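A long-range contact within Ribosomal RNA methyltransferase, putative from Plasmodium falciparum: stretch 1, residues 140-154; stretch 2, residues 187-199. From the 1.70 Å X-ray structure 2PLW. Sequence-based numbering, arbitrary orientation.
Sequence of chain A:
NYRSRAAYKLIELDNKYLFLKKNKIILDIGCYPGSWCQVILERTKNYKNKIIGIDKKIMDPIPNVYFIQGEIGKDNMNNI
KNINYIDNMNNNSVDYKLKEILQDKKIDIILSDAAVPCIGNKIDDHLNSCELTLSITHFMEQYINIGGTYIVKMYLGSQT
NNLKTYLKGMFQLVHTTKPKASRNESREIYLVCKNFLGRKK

Stretch 1 140-154: MEQYINIGGTYIVKM
Stretch 2, residues 187-199: REIYLVCKNFLGR

The strands that pair Tyr 150 through Met 154 with Cys 193 through Ile 189 run antiparallel (163° between their directions, axes 4.5 Å apart at closest approach), and the two stretches bury 1141 Å² between them. Tyr 150, Val 152 and Met 154 form hydrogen-bonded pairs with Cys 193, Leu 191 and Ile 189; Ile 151 faces Val 192 and Lys 153 faces Tyr 190 in the non-hydrogen-bonded pairs between them, with CA-CA distances of 4.5 and 4.3 Å. Each hydrogen-bonded pair is closed twice: Tyr 150 N to Cys 193 O 2.9 Å and Cys 193 N to Tyr 150 O 2.7 Å; Val 152 N to Leu 191 O 3.0 Å and Leu 191 N to Val 152 O 2.9 Å; Met 154 N to Ile 189 O and Ile 189 N to Met 154 O, both 3.0 Å.

Beyond the ladder, Phe 196 (chi1 t, chi2 69°) covers the most surface. Its backbone is held by Gly 147 N to Phe 196 O at 2.7 Å and Phe 196 N to Gly 148 O at 2.9 Å, and its CB points toward stretch 1, where the helix ends. Ile 144 (t, p) sets CG2 3.3 Å from the Phe 196 ring centroid, almost on the normal, a CH-pi contact. Ile 146 lies in a type II turn from Asn 145 to Gly 148 and, with rotamer m, m, sets CD1 3.8 Å from Phe 196 CD2; Gly 147, at phi/psi 90/-3, has a backbone that by itself calls for glycine.

At the other end, Lys 153 (t, t, p, t) lays CG over one face of the Tyr 190 ring (chi1 m), 4.2 Å from its centroid, while NZ makes a long 4.0 Å salt bridge to Glu 188 OE2. On the face of the sheet that carries Tyr 150 and Val 152, Met 154 (p, t, m) packs CG 3.8 Å from Ile 189 CD1 and SD 4.1 Å from Leu 191 CD1, so the Met 154 side chain makes apolar contacts with two residues of stretch 2, Ile 189 and Leu 191, whose side chains lie on the same face of the sheet.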

# COMPACT_ATOMS: atom_id res chain seq x y z
N MET A 140 5.63 1.85 -6.16
CA MET A 140 4.39 2.66 -6.31
C MET A 140 4.49 3.65 -7.48
O MET A 140 3.58 3.77 -8.32
CB MET A 140 4.07 3.38 -4.97
CG MET A 140 2.93 4.48 -5.09
SD MET A 140 3.40 6.00 -5.77
CE MET A 140 4.58 6.61 -4.58
N GLU A 141 5.61 4.37 -7.54
CA GLU A 141 5.82 5.36 -8.58
C GLU A 141 5.67 4.80 -9.99
O GLU A 141 5.28 5.53 -10.91
CB GLU A 141 7.23 5.91 -8.48
CG GLU A 141 7.42 7.09 -7.57
CD GLU A 141 8.63 7.87 -8.03
OE1 GLU A 141 9.73 7.30 -7.97
OE2 GLU A 141 8.47 9.03 -8.51
N GLN A 142 6.02 3.52 -10.16
CA GLN A 142 5.92 2.87 -11.47
C GLN A 142 4.49 2.59 -11.85
O GLN A 142 4.15 2.67 -13.03
CB GLN A 142 6.72 1.56 -11.48
CG GLN A 142 8.22 1.77 -11.19
CD GLN A 142 8.94 0.45 -10.90
OE1 GLN A 142 8.81 -0.51 -11.64
NE2 GLN A 142 9.65 0.41 -9.79
N TYR A 143 3.66 2.28 -10.85
CA TYR A 143 2.32 1.70 -11.11
C TYR A 143 1.14 2.61 -10.79
O TYR A 143 0.03 2.32 -11.22
CB TYR A 143 2.15 0.34 -10.40
CG TYR A 143 2.98 -0.72 -11.10
CD1 TYR A 143 2.51 -1.33 -12.25
CD2 TYR A 143 4.25 -1.05 -10.62
CE1 TYR A 143 3.28 -2.27 -12.94
CE2 TYR A 143 5.06 -2.01 -11.32
CZ TYR A 143 4.55 -2.60 -12.46
OH TYR A 143 5.28 -3.54 -13.19
N ILE A 144 1.39 3.71 -10.09
CA ILE A 144 0.30 4.58 -9.66
C ILE A 144 -0.20 5.42 -10.84
O ILE A 144 0.60 5.93 -11.64
CB ILE A 144 0.71 5.49 -8.47
CG1 ILE A 144 -0.53 6.13 -7.84
CG2 ILE A 144 1.72 6.55 -8.88
CD1 ILE A 144 -1.23 5.25 -6.94
N ASN A 145 -1.52 5.54 -10.93
CA ASN A 145 -2.17 6.40 -11.92
C ASN A 145 -2.08 7.86 -11.50
O ASN A 145 -2.04 8.17 -10.32
CB ASN A 145 -3.64 6.04 -11.99
CG ASN A 145 -4.23 6.23 -13.35
OD1 ASN A 145 -3.58 6.72 -14.28
ND2 ASN A 145 -5.50 5.87 -13.48
N ILE A 146 -2.01 8.75 -12.48
CA ILE A 146 -2.10 10.18 -12.21
C ILE A 146 -3.40 10.40 -11.48
O ILE A 146 -4.43 9.82 -11.82
CB ILE A 146 -2.09 10.99 -13.52
CG1 ILE A 146 -0.73 10.87 -14.23
CG2 ILE A 146 -2.47 12.46 -13.26
CD1 ILE A 146 0.43 11.41 -13.45
N GLY A 147 -3.31 11.15 -10.39
CA GLY A 147 -4.52 11.42 -9.59
C GLY A 147 -4.72 10.38 -8.51
O GLY A 147 -5.64 10.49 -7.70
N GLY A 148 -3.85 9.36 -8.48
CA GLY A 148 -4.01 8.24 -7.59
C GLY A 148 -3.66 8.56 -6.12
O GLY A 148 -3.00 9.58 -5.82
N THR A 149 -4.15 7.67 -5.25
CA THR A 149 -3.94 7.72 -3.78
C THR A 149 -2.96 6.64 -3.34
O THR A 149 -3.01 5.51 -3.80
CB THR A 149 -5.29 7.53 -3.02
OG1 THR A 149 -6.17 8.61 -3.35
CG2 THR A 149 -5.12 7.48 -1.49
N TYR A 150 -2.07 6.99 -2.43
CA TYR A 150 -1.08 6.05 -1.92
C TYR A 150 -1.06 6.19 -0.43
O TYR A 150 -0.87 7.30 0.07
CB TYR A 150 0.27 6.43 -2.49
CG TYR A 150 1.47 5.72 -1.90
CD1 TYR A 150 1.48 4.31 -1.78
CD2 TYR A 150 2.63 6.42 -1.58
CE1 TYR A 150 2.62 3.62 -1.28
CE2 TYR A 150 3.78 5.75 -1.09
CZ TYR A 150 3.76 4.36 -0.95
OH TYR A 150 4.87 3.68 -0.47
N ILE A 151 -1.25 5.07 0.28
CA ILE A 151 -1.18 5.06 1.75
C ILE A 151 -0.20 4.00 2.19
O ILE A 151 -0.28 2.85 1.78
CB ILE A 151 -2.58 4.84 2.39
CG1 ILE A 151 -3.52 5.91 1.86
CG2 ILE A 151 -2.43 4.92 3.90
CD1 ILE A 151 -4.93 5.81 2.41
N VAL A 152 0.78 4.39 3.00
CA VAL A 152 1.82 3.43 3.37
C VAL A 152 2.12 3.52 4.86
O VAL A 152 2.28 4.62 5.41
CB VAL A 152 3.10 3.62 2.52
CG1 VAL A 152 3.66 5.05 2.63
CG2 VAL A 152 4.17 2.56 2.85
N LYS A 153 2.18 2.36 5.50
CA LYS A 153 2.53 2.30 6.93
C LYS A 153 4.04 2.36 7.15
O LYS A 153 4.82 1.86 6.35
CB LYS A 153 1.94 1.04 7.56
CG LYS A 153 2.03 1.00 9.09
CD LYS A 153 1.33 -0.23 9.65
CE LYS A 153 1.92 -1.56 9.27
NZ LYS A 153 1.06 -2.68 9.79
N MET A 154 4.45 2.97 8.26
CA MET A 154 5.85 2.84 8.68
C MET A 154 5.95 3.04 10.18
O MET A 154 5.01 3.60 10.80
CB MET A 154 6.75 3.86 7.97
CG MET A 154 6.56 5.31 8.44
SD MET A 154 7.80 6.43 7.74
CE MET A 154 9.33 5.62 8.21
N ARG A 187 6.04 2.98 17.64
CA ARG A 187 4.74 3.49 17.16
C ARG A 187 4.67 3.50 15.63
O ARG A 187 5.67 3.73 14.95
CB ARG A 187 4.52 4.92 17.66
CG ARG A 187 4.08 5.06 19.12
CD ARG A 187 4.83 6.20 19.75
NE ARG A 187 4.21 7.51 19.56
CZ ARG A 187 4.89 8.65 19.46
NH1 ARG A 187 4.24 9.80 19.31
NH2 ARG A 187 6.23 8.66 19.50
N GLU A 188 3.47 3.27 15.08
CA GLU A 188 3.25 3.24 13.63
C GLU A 188 2.32 4.34 13.16
O GLU A 188 1.39 4.74 13.87
CB GLU A 188 2.68 1.90 13.21
CG GLU A 188 3.73 0.80 13.09
CD GLU A 188 3.10 -0.55 12.87
OE1 GLU A 188 1.90 -0.72 13.20
OE2 GLU A 188 3.81 -1.46 12.36
N ILE A 189 2.57 4.83 11.95
CA ILE A 189 1.73 5.86 11.35
C ILE A 189 1.49 5.43 9.92
O ILE A 189 2.17 4.51 9.45
CB ILE A 189 2.38 7.28 11.35
CG1 ILE A 189 3.79 7.26 10.70
CG2 ILE A 189 2.46 7.88 12.77
CD1 ILE A 189 3.80 7.75 9.26
N TYR A 190 0.53 6.06 9.27
CA TYR A 190 0.38 5.94 7.83
C TYR A 190 0.67 7.29 7.19
O TYR A 190 0.26 8.32 7.71
CB TYR A 190 -1.03 5.47 7.45
CG TYR A 190 -1.35 4.06 7.90
CD1 TYR A 190 -1.04 2.96 7.09
CD2 TYR A 190 -1.97 3.83 9.14
CE1 TYR A 190 -1.34 1.67 7.49
CE2 TYR A 190 -2.27 2.53 9.55
CZ TYR A 190 -1.95 1.46 8.73
OH TYR A 190 -2.27 0.19 9.17
N LEU A 191 1.38 7.27 6.06
CA LEU A 191 1.52 8.45 5.22
C LEU A 191 0.43 8.34 4.15
O LEU A 191 0.39 7.37 3.41
CB LEU A 191 2.91 8.52 4.58
CG LEU A 191 4.08 8.61 5.58
CD1 LEU A 191 5.41 8.15 4.93
CD2 LEU A 191 4.20 10.01 6.15
N VAL A 192 -0.49 9.29 4.18
CA VAL A 192 -1.64 9.33 3.26
C VAL A 192 -1.37 10.34 2.17
O VAL A 192 -1.26 11.55 2.43
CB VAL A 192 -2.94 9.69 4.04
CG1 VAL A 192 -4.13 9.70 3.07
CG2 VAL A 192 -3.17 8.69 5.12
N CYS A 193 -1.28 9.87 0.92
CA CYS A 193 -0.85 10.72 -0.16
C CYS A 193 -1.95 10.79 -1.20
O CYS A 193 -2.39 9.76 -1.71
CB CYS A 193 0.40 10.11 -0.83
SG CYS A 193 1.71 9.72 0.36
N LYS A 194 -2.37 12.01 -1.50
CA LYS A 194 -3.48 12.26 -2.40
C LYS A 194 -3.08 13.03 -3.63
O LYS A 194 -2.36 14.03 -3.57
CB LYS A 194 -4.59 12.99 -1.63
CG LYS A 194 -4.98 12.29 -0.32
CD LYS A 194 -6.04 11.20 -0.50
CE LYS A 194 -7.46 11.77 -0.63
NZ LYS A 194 -8.14 12.10 0.68
N ASN A 195 -3.57 12.52 -4.77
CA ASN A 195 -3.49 13.14 -6.07
C ASN A 195 -2.05 13.10 -6.60
O ASN A 195 -1.33 14.09 -6.63
CB ASN A 195 -4.14 14.55 -6.08
CG ASN A 195 -4.30 15.11 -7.47
OD1 ASN A 195 -4.32 14.38 -8.45
ND2 ASN A 195 -4.44 16.44 -7.56
N PHE A 196 -1.68 11.89 -7.06
CA PHE A 196 -0.37 11.73 -7.68
C PHE A 196 -0.24 12.65 -8.88
O PHE A 196 -1.05 12.59 -9.82
CB PHE A 196 -0.19 10.28 -8.14
CG PHE A 196 1.19 10.01 -8.73
CD1 PHE A 196 2.31 10.01 -7.89
CD2 PHE A 196 1.37 9.77 -10.10
CE1 PHE A 196 3.60 9.75 -8.41
CE2 PHE A 196 2.64 9.53 -10.63
CZ PHE A 196 3.76 9.52 -9.79
N LEU A 197 0.82 13.46 -8.87
CA LEU A 197 1.11 14.38 -9.97
C LEU A 197 2.38 14.04 -10.74
O LEU A 197 2.70 14.72 -11.72
CB LEU A 197 1.22 15.83 -9.44
CG LEU A 197 -0.02 16.36 -8.72
CD1 LEU A 197 0.29 17.67 -8.01
CD2 LEU A 197 -1.19 16.47 -9.65
N GLY A 198 3.13 13.04 -10.29
CA GLY A 198 4.48 12.79 -10.84
C GLY A 198 5.47 13.78 -10.27
O GLY A 198 5.11 14.66 -9.46
N ARG A 199 6.73 13.68 -10.70
CA ARG A 199 7.77 14.59 -10.18
C ARG A 199 7.85 15.89 -10.98
O ARG A 199 7.37 15.96 -12.12
CB ARG A 199 9.14 13.92 -10.16
CG ARG A 199 9.13 12.40 -10.13
CD ARG A 199 10.30 11.89 -9.33
NE ARG A 199 10.04 12.07 -7.91
CZ ARG A 199 10.95 11.96 -6.94
NH1 ARG A 199 12.22 11.65 -7.22
NH2 ARG A 199 10.58 12.15 -5.69
O HOH W 1 -5.87 10.76 -4.93